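Local coordinates for protein putative epimerase (Burkholderia cenocepacia, PDB 4LW8) that is a putative NAD(P)-dependent sugar epimerase/dehydratase, probably acting on a nucleotide sugar in the making of lipopolysaccharide O-antigen, at residues Thr30-Ala35 with Pro59-Cys64; Asp226-Thr231 with Leu312-Asp317. One frame throughout, in Å; residues are numbered along the deposited sequence.

Interaction 1 (Thr30-Ala35 with Pro59-Cys64)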
loop_
_atom_site.group_PDB
_atom_site.type_symbol
_atom_site.label_atom_id
_atom_site.label_comp_id
_atom_site.label_asym_id
_atom_site.label_seq_id
_atom_site.Cartn_x
_atom_site.Cartn_y
_atom_site.Cartn_z
ATOM N N THR A 30 -18.858 -0.770 -15.178
ATOM C CA THR A 30 -17.953 0.067 -15.962
ATOM C C THR A 30 -17.507 -0.638 -17.240
ATOM O O THR A 30 -17.435 -0.032 -18.310
ATOM C CB THR A 30 -16.719 0.455 -15.132
ATOM O OG1 THR A 30 -17.154 1.137 -13.944
ATOM C CG2 THR A 30 -15.803 1.370 -15.928
ATOM N N GLY A 31 -17.239 -1.933 -17.121
ATOM C CA GLY A 31 -16.794 -2.740 -18.249
ATOM C C GLY A 31 -17.747 -2.721 -19.432
ATOM O O GLY A 31 -17.318 -2.697 -20.574
ATOM N N ARG A 32 -19.043 -2.720 -19.162
ATOM C CA ARG A 32 -20.034 -2.712 -20.238
ATOM C C ARG A 32 -19.877 -1.485 -21.136
ATOM O O ARG A 32 -19.985 -1.578 -22.353
ATOM C CB ARG A 32 -21.451 -2.773 -19.675
ATOM C CG ARG A 32 -22.514 -2.590 -20.744
ATOM C CD ARG A 32 -23.882 -3.036 -20.282
ATOM N NE ARG A 32 -24.460 -2.112 -19.313
ATOM C CZ ARG A 32 -25.762 -1.886 -19.179
ATOM N NH1 ARG A 32 -26.637 -2.499 -19.970
ATOM N NH2 ARG A 32 -26.190 -1.030 -18.263
ATOM N N TYR A 33 -19.661 -0.332 -20.516
ATOM C CA TYR A 33 -19.411 0.905 -21.241
ATOM C C TYR A 33 -17.995 0.967 -21.852
ATOM O O TYR A 33 -17.816 1.517 -22.932
ATOM C CB TYR A 33 -19.666 2.084 -20.310
ATOM C CG TYR A 33 -21.125 2.149 -19.918
ATOM C CD1 TYR A 33 -22.067 2.727 -20.758
ATOM C CD2 TYR A 33 -21.568 1.584 -18.728
ATOM C CE1 TYR A 33 -23.401 2.767 -20.413
ATOM C CE2 TYR A 33 -22.904 1.632 -18.366
ATOM C CZ TYR A 33 -23.814 2.216 -19.222
ATOM O OH TYR A 33 -25.144 2.255 -18.892
ATOM N N MET A 34 -16.996 0.408 -21.169
ATOM C CA MET A 34 -15.633 0.389 -21.701
ATOM C C MET A 34 -15.601 -0.419 -22.996
ATOM O O MET A 34 -14.900 -0.079 -23.960
ATOM C CB MET A 34 -14.648 -0.213 -20.690
ATOM C CG MET A 34 -13.184 0.067 -21.026
ATOM S SD MET A 34 -12.783 1.815 -20.866
ATOM C CE MET A 34 -12.227 2.202 -22.534
ATOM N N ALA A 35 -16.385 -1.489 -23.013
ATOM C CA ALA A 35 -16.481 -2.347 -24.186
ATOM C C ALA A 35 -16.984 -1.561 -25.405
ATOM O O ALA A 35 -16.374 -1.603 -26.474
ATOM C CB ALA A 35 -17.385 -3.530 -23.889
ATOM N N PRO A 59 -26.781 -7.671 -24.441
ATOM C CA PRO A 59 -26.355 -7.669 -25.845
ATOM C C PRO A 59 -25.061 -6.906 -26.089
ATOM O O PRO A 59 -24.463 -7.060 -27.148
ATOM C CB PRO A 59 -27.511 -6.965 -26.555
ATOM C CG PRO A 59 -28.685 -7.167 -25.647
ATOM C CD PRO A 59 -28.112 -7.061 -24.276
ATOM N N ALA A 60 -24.650 -6.078 -25.136
ATOM C CA ALA A 60 -23.412 -5.323 -25.263
ATOM C C ALA A 60 -22.200 -6.246 -25.329
ATOM O O ALA A 60 -21.134 -5.852 -25.813
ATOM C CB ALA A 60 -23.267 -4.350 -24.101
ATOM N N PHE A 61 -22.364 -7.471 -24.840
ATOM C CA PHE A 61 -21.256 -8.419 -24.782
ATOM C C PHE A 61 -21.304 -9.451 -25.910
ATOM O O PHE A 61 -20.521 -10.401 -25.919
ATOM C CB PHE A 61 -21.240 -9.112 -23.424
ATOM C CG PHE A 61 -21.119 -8.157 -22.281
ATOM C CD1 PHE A 61 -19.989 -7.377 -22.137
ATOM C CD2 PHE A 61 -22.152 -8.002 -21.375
ATOM C CE1 PHE A 61 -19.884 -6.478 -21.103
ATOM C CE2 PHE A 61 -22.048 -7.104 -20.339
ATOM C CZ PHE A 61 -20.913 -6.343 -20.205
ATOM N N ALA A 62 -22.211 -9.255 -26.864
ATOM C CA ALA A 62 -22.431 -10.241 -27.916
ATOM C C ALA A 62 -21.174 -10.441 -28.766
ATOM O O ALA A 62 -20.902 -11.540 -29.225
ATOM C CB ALA A 62 -23.606 -9.832 -28.789
ATOM N N GLN A 63 -20.395 -9.385 -28.961
ATOM C CA GLN A 63 -19.183 -9.494 -29.764
ATOM C C GLN A 63 -17.905 -9.501 -28.919
ATOM O O GLN A 63 -16.813 -9.278 -29.434
ATOM C CB GLN A 63 -19.129 -8.358 -30.774
ATOM C CG GLN A 63 -20.220 -8.443 -31.824
ATOM C CD GLN A 63 -20.155 -7.314 -32.826
ATOM O OE1 GLN A 63 -20.130 -7.547 -34.037
ATOM N NE2 GLN A 63 -20.141 -6.076 -32.330
ATOM N N CYS A 64 -18.040 -9.746 -27.621
ATOM C CA CYS A 64 -16.870 -9.827 -26.753
ATOM C C CYS A 64 -16.444 -11.269 -26.536
ATOM O O CYS A 64 -17.284 -12.160 -26.453
ATOM C CB CYS A 64 -17.153 -9.162 -25.409
ATOM S SG CYS A 64 -17.478 -7.399 -25.557
#
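Ala-60 opens the contact by setting its methyl group against the aliphatic stem of Arg-32, Ala-60 CB lying 3.9 Å from Arg-32 CG. This is the N-terminal part of the Rossmann fold: helix 29-40 follows the first parallel strand, 20-24, and the 59-64 loop leads from strand 44-49 into strand 65-68 along the flank of that helix. Ala-60 meets the hydrocarbon part of Arg-32, while Asp-58, just ahead of the 59-64 segment, takes its NH1 in a salt bridge and the carbonyl O of Val-191 accepts from NH2. Phe-61 closes the short 3-10 turn and gives more buried surface than any other residue of the loop. With CG anti to its own carbonyl carbon (chi1 -58°), the ring reaches across to the helix and presents CZ and CE1; Phe-61 CZ comes 3.6 Å from Arg-32 CB, obliquely. Thr-27 touches the same phenylalanine. From Phe-61 the chain makes a type I turn, held by Cys-64 N bonding to Phe-61 O at 3.1 Å, which returns Cys-64 to the helix one turn further on. There Cys-64 SG lies 4.2 Å from Ala-35 CB.

Interaction 2 (Asp226-Thr231 with Leu312-Asp317)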
loop_
_atom_site.group_PDB
_atom_site.type_symbol
_atom_site.label_atom_id
_atom_site.label_comp_id
_atom_site.label_asym_id
_atom_site.label_seq_id
_atom_site.Cartn_x
_atom_site.Cartn_y
_atom_site.Cartn_z
ATOM N N ASP A 226 -20.649 10.992 -15.349
ATOM C CA ASP A 226 -21.348 9.988 -16.120
ATOM C C ASP A 226 -20.335 8.910 -16.517
ATOM O O ASP A 226 -19.256 9.232 -17.019
ATOM C CB ASP A 226 -21.982 10.652 -17.355
ATOM C CG ASP A 226 -22.952 9.757 -18.075
ATOM O OD1 ASP A 226 -22.560 8.645 -18.487
ATOM O OD2 ASP A 226 -24.115 10.183 -18.237
ATOM N N VAL A 227 -20.671 7.644 -16.282
ATOM C CA VAL A 227 -19.804 6.523 -16.660
ATOM C C VAL A 227 -19.396 6.579 -18.155
ATOM O O VAL A 227 -18.279 6.192 -18.521
ATOM C CB VAL A 227 -20.486 5.155 -16.341
ATOM C CG1 VAL A 227 -21.772 4.963 -17.164
ATOM C CG2 VAL A 227 -19.519 4.001 -16.559
ATOM N N ARG A 228 -20.269 7.109 -19.007
ATOM C CA ARG A 228 -19.944 7.221 -20.421
ATOM C C ARG A 228 -18.801 8.220 -20.648
ATOM O O ARG A 228 -17.921 7.975 -21.472
ATOM C CB ARG A 228 -21.179 7.631 -21.226
ATOM C CG ARG A 228 -22.244 6.553 -21.290
ATOM C CD ARG A 228 -23.558 7.072 -21.814
ATOM N NE ARG A 228 -24.121 8.093 -20.934
ATOM C CZ ARG A 228 -25.267 8.718 -21.176
ATOM N NH1 ARG A 228 -25.968 8.413 -22.267
ATOM N NH2 ARG A 228 -25.713 9.640 -20.337
ATOM N N ASP A 229 -18.790 9.319 -19.893
ATOM C CA ASP A 229 -17.690 10.284 -19.947
ATOM C C ASP A 229 -16.402 9.679 -19.408
ATOM O O ASP A 229 -15.311 9.934 -19.928
ATOM C CB ASP A 229 -17.998 11.548 -19.129
ATOM C CG ASP A 229 -19.171 12.349 -19.674
ATOM O OD1 ASP A 229 -19.625 12.094 -20.809
ATOM O OD2 ASP A 229 -19.623 13.272 -18.966
ATOM N N VAL A 230 -16.523 8.902 -18.336
ATOM C CA VAL A 230 -15.341 8.328 -17.697
ATOM C C VAL A 230 -14.651 7.338 -18.652
ATOM O O VAL A 230 -13.433 7.376 -18.846
ATOM C CB VAL A 230 -15.703 7.633 -16.368
ATOM C CG1 VAL A 230 -14.552 6.751 -15.863
ATOM C CG2 VAL A 230 -16.131 8.672 -15.294
ATOM N N THR A 231 -15.431 6.475 -19.283
ATOM C CA THR A 231 -14.840 5.495 -20.179
ATOM C C THR A 231 -14.320 6.167 -21.462
ATOM O O THR A 231 -13.349 5.691 -22.052
ATOM C CB THR A 231 -15.835 4.354 -20.474
ATOM O OG1 THR A 231 -17.065 4.892 -20.969
ATOM C CG2 THR A 231 -16.120 3.569 -19.175
ATOM N N LEU A 312 -28.928 11.713 -14.746
ATOM C CA LEU A 312 -29.955 11.252 -13.827
ATOM C C LEU A 312 -31.253 10.922 -14.573
ATOM O O LEU A 312 -31.936 9.960 -14.231
ATOM C CB LEU A 312 -30.203 12.295 -12.735
ATOM C CG LEU A 312 -29.075 12.488 -11.709
ATOM C CD1 LEU A 312 -29.299 13.739 -10.860
ATOM C CD2 LEU A 312 -28.944 11.259 -10.822
ATOM N N ARG A 313 -31.589 11.708 -15.591
ATOM C CA ARG A 313 -32.812 11.459 -16.355
ATOM C C ARG A 313 -32.667 10.148 -17.117
ATOM O O ARG A 313 -33.597 9.344 -17.193
ATOM C CB ARG A 313 -33.112 12.604 -17.325
ATOM C CG ARG A 313 -34.491 12.487 -17.973
ATOM C CD ARG A 313 -34.814 13.659 -18.887
ATOM N NE ARG A 313 -35.021 14.911 -18.158
ATOM C CZ ARG A 313 -36.162 15.260 -17.563
ATOM N NH1 ARG A 313 -37.209 14.444 -17.593
ATOM N NH2 ARG A 313 -36.255 16.425 -16.935
ATOM N N TRP A 314 -31.478 9.955 -17.675
ATOM C CA TRP A 314 -31.104 8.728 -18.355
ATOM C C TRP A 314 -31.372 7.521 -17.455
ATOM O O TRP A 314 -32.011 6.555 -17.875
ATOM C CB TRP A 314 -29.632 8.812 -18.752
ATOM C CG TRP A 314 -29.016 7.577 -19.343
ATOM C CD1 TRP A 314 -29.518 6.801 -20.351
ATOM C CD2 TRP A 314 -27.736 7.027 -19.015
ATOM N NE1 TRP A 314 -28.641 5.781 -20.645
ATOM C CE2 TRP A 314 -27.538 5.901 -19.844
ATOM C CE3 TRP A 314 -26.742 7.370 -18.092
ATOM C CZ2 TRP A 314 -26.389 5.113 -19.771
ATOM C CZ3 TRP A 314 -25.595 6.589 -18.027
ATOM C CH2 TRP A 314 -25.431 5.474 -18.855
ATOM N N MET A 315 -30.919 7.606 -16.204
ATOM C CA MET A 315 -31.081 6.519 -15.231
ATOM C C MET A 315 -32.548 6.323 -14.801
ATOM O O MET A 315 -33.021 5.188 -14.683
ATOM C CB MET A 315 -30.190 6.781 -14.004
ATOM C CG MET A 315 -28.681 6.790 -14.338
ATOM S SD MET A 315 -27.632 7.464 -13.025
ATOM C CE MET A 315 -27.909 6.298 -11.694
ATOM N N VAL A 316 -33.256 7.420 -14.536
ATOM C CA VAL A 316 -34.665 7.330 -14.159
ATOM C C VAL A 316 -35.467 6.676 -15.286
ATOM O O VAL A 316 -36.246 5.758 -15.048
ATOM C CB VAL A 316 -35.277 8.709 -13.832
ATOM C CG1 VAL A 316 -36.810 8.607 -13.757
ATOM C CG2 VAL A 316 -34.716 9.249 -12.511
ATOM N N ASP A 317 -35.251 7.143 -16.510
ATOM C CA ASP A 317 -35.955 6.604 -17.670
ATOM C C ASP A 317 -35.691 5.109 -17.832
ATOM O O ASP A 317 -36.598 4.344 -18.129
ATOM C CB ASP A 317 -35.552 7.345 -18.949
ATOM C CG ASP A 317 -36.082 8.768 -18.995
ATOM O OD1 ASP A 317 -37.015 9.090 -18.228
ATOM O OD2 ASP A 317 -35.583 9.557 -19.825
#
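Arg-228 and Trp-314 meet face to face because of how each leaves its helix: Trp-314 has CG anti to its backbone N (chi1 174°), which carries the indole out toward helix 227-240, while the Arg-228 chain runs extended through chi2 and then bends at chi3 to lay its guanidinium over the ring. The chains run antiparallel to one another, and the guanidinium and indole planes are 13° apart, a stacked cation-pi pair. Arg-228 CZ stands 3.6 Å from the centroid of the Trp-314 six-membered ring, almost straight above it, and Arg-228 CD adds a CH-pi contact over the same face. Asp-226 fixes the rotation of the guanidinium: Arg-228 NE gives to Asp-226 OD1 at 3.0 Å and Arg-228 NH2 to Asp-226 OD2 at 2.7 Å. Both bonds are nearly straight at the hydrogen, though the two nitrogens lie somewhat out of the carboxylate plane (25-30°). Asp-226 OD1, at the N-cap, also accepts from Arg-228 N at 2.8 Å, through its anti lone pair, and thus serves helix cap and salt bridge together. At the ring edge Val-227 CG1 approaches Trp-314 CH2 to 4.1 Å. Thr-311, from the indole's own helix, hydrogen-bonds Asp-226 OD2. The contact joins the start of helix 227-240, just after strand 221-226, to helix 308-321 near the C terminus, which also packs against helices 198-207 and 257-268.

From the N terminus, interaction 1 comes first: it closes a short loop in which 23 residues, including strand 44-49, separate its helix 29-40 segment from the 59-64 loop. Interaction 2 opens much later and spans 80 residues, bringing helix 308-321 back to the start of helix 227-240. The two loops follow in series, neither enclosing nor crossing the other, yet in space they adjoin, with centres about 16 Å apart. Tyr-33 makes most of the bridge, Tyr-33 OH lying 3.2 Å from Trp-314 CH2 and its ring packing on Val-227 and Arg-228, and Met-34 packs on Thr-231. Helix 29-40 thus joins the 59-64 loop to helix 227-240 and the C-terminal helix.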